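Local structure of YusO protein (Bacillus subtilis, 1S3J) at the interface of chains A and B. The protein represses the multidrug resistance operon mdtRP by binding directly to its promoter region as a homodimer of the MarR family. Residues are numbered along the deposited sequence; one frame, centred on the assembly and turned at random. Chains: chain A/B, YusO protein.

The interface of chains A and B. Residues chain A 116, 120, 128, 131-132, 135; chain B 8, 11-12, 15, 138.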
# COMPACT_ATOMS: atom_id res chain seq x y z
N MSE A 116 -10.55 -10.52 3.07
CA MSE A 116 -9.80 -10.50 4.33
C MSE A 116 -10.18 -11.67 5.21
O MSE A 116 -9.32 -12.31 5.80
CB MSE A 116 -10.05 -9.18 5.09
CG MSE A 116 -9.17 -9.01 6.33
SE MSE A 116 -7.25 -9.06 5.93
CE MSE A 116 -7.23 -8.16 4.26
N LEU A 120 -8.38 -14.34 7.69
CA LEU A 120 -8.60 -14.23 9.13
C LEU A 120 -9.24 -15.47 9.74
O LEU A 120 -9.05 -15.74 10.92
CB LEU A 120 -9.46 -13.00 9.45
CG LEU A 120 -8.80 -11.67 9.10
CD1 LEU A 120 -9.73 -10.49 9.41
CD2 LEU A 120 -7.45 -11.51 9.82
N MSE A 128 -7.93 -14.05 17.00
CA MSE A 128 -8.85 -13.06 16.41
C MSE A 128 -9.04 -11.87 17.35
O MSE A 128 -9.05 -10.73 16.90
CB MSE A 128 -10.21 -13.70 16.10
CG MSE A 128 -11.12 -12.85 15.24
SE MSE A 128 -10.56 -12.95 13.36
CE MSE A 128 -11.12 -14.79 12.96
N ALA A 131 -5.96 -9.87 17.41
CA ALA A 131 -5.79 -9.08 16.18
C ALA A 131 -6.72 -7.88 16.15
O ALA A 131 -6.35 -6.84 15.66
CB ALA A 131 -5.98 -9.94 14.90
N ALA A 132 -7.93 -8.03 16.67
CA ALA A 132 -8.86 -6.90 16.77
C ALA A 132 -8.24 -5.78 17.58
O ALA A 132 -8.24 -4.64 17.15
CB ALA A 132 -10.17 -7.31 17.40
N THR A 135 -4.80 -4.22 15.93
CA THR A 135 -5.03 -3.38 14.76
C THR A 135 -5.77 -2.08 15.13
O THR A 135 -5.43 -1.02 14.60
CB THR A 135 -5.81 -4.08 13.67
OG1 THR A 135 -6.96 -4.71 14.24
CG2 THR A 135 -4.99 -5.20 13.03
N MSE B 8 -13.93 -9.48 12.38
CA MSE B 8 -13.26 -9.49 11.08
C MSE B 8 -13.58 -8.21 10.32
O MSE B 8 -12.76 -7.69 9.57
CB MSE B 8 -13.67 -10.74 10.26
CG MSE B 8 -13.11 -12.04 10.84
SE MSE B 8 -13.26 -13.67 9.72
CE MSE B 8 -15.04 -14.32 10.33
N ILE B 11 -11.44 -5.46 12.15
CA ILE B 11 -10.05 -5.69 11.77
C ILE B 11 -9.81 -5.11 10.39
O ILE B 11 -8.83 -4.39 10.19
CB ILE B 11 -9.73 -7.19 11.80
CG1 ILE B 11 -9.51 -7.65 13.25
CG2 ILE B 11 -8.49 -7.49 10.95
CD1 ILE B 11 -9.75 -9.10 13.48
N GLN B 12 -10.72 -5.37 9.46
CA GLN B 12 -10.62 -4.88 8.08
C GLN B 12 -10.55 -3.37 8.06
O GLN B 12 -9.74 -2.79 7.36
CB GLN B 12 -11.80 -5.40 7.23
CG GLN B 12 -12.01 -4.76 5.86
CD GLN B 12 -10.77 -4.75 4.99
OE1 GLN B 12 -10.62 -3.88 4.11
NE2 GLN B 12 -9.86 -5.71 5.22
N LEU B 15 -7.22 -2.18 9.41
CA LEU B 15 -6.17 -2.44 8.42
C LEU B 15 -6.24 -1.45 7.28
O LEU B 15 -5.21 -0.96 6.82
CB LEU B 15 -6.23 -3.87 7.87
CG LEU B 15 -5.90 -4.95 8.90
CD1 LEU B 15 -6.15 -6.35 8.36
CD2 LEU B 15 -4.47 -4.83 9.37
N LEU B 138 -0.88 -16.21 9.17
CA LEU B 138 -1.71 -15.76 8.06
C LEU B 138 -0.94 -15.87 6.71
O LEU B 138 -1.51 -16.28 5.68
CB LEU B 138 -2.21 -14.35 8.29
CG LEU B 138 -3.21 -14.10 9.42
CD1 LEU B 138 -3.51 -12.63 9.55
CD2 LEU B 138 -4.51 -14.82 9.16
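The all-helical dimerisation domain of this MarR-family repressor is built by the N- and C-terminal helices of both subunits, and here B:Ile11, on the N-terminal helix 4-33 of chain B, meets A:Leu120 and A:Ala132 from helices 99-120 and 125-143 of chain A. The isoleucine buries 80 Å², more than any other residue of the patch, and its branching at the beta carbon serves two helices at once. One branch, CG2, meets A:Leu120 CD1 tip to tip at 3.6 Å. The other, with CG1 anti to the carbonyl carbon (chi1 -78°), lies against the backbone of the second helix, 3.7 Å from A:Ala132 CA. Its end, CD1, faces the short methyl of A:Ala131 and reaches A:Met128 SE at 3.9 Å, the two side chains crossing at about a right angle.

One turn earlier, B:Met8 runs antiparallel past A:Leu120, and its CG touches A:Met128 SE at 3.7 Å. B:Met8, A:Met116 and A:Met128 are selenomethionines standing in for methionine, whose long, unbranched, flexible chain can follow the uneven surface between helices. A:Met116, bent at chi2 (58°) and chi3, turns its selenium toward B:Leu15 CD1, while B:Gln12 lays its amide nitrogen NE2 3.5 Å from A:Met116 CB, a contact without a hydrogen bond. B:Leu138, from the C-terminal helix of chain B, adds a looser touch on A:Leu120.

No polar pair bonds across this patch, so it is held by apolar packing. A:Thr135 suits an apolar contact because its hydroxyl OG1 turns back to its own helix, hydrogen-bonding A:Ala131 O at 2.6 Å, which leaves its methyl CG2 to meet B:Leu15 CD2 at 3.7 Å.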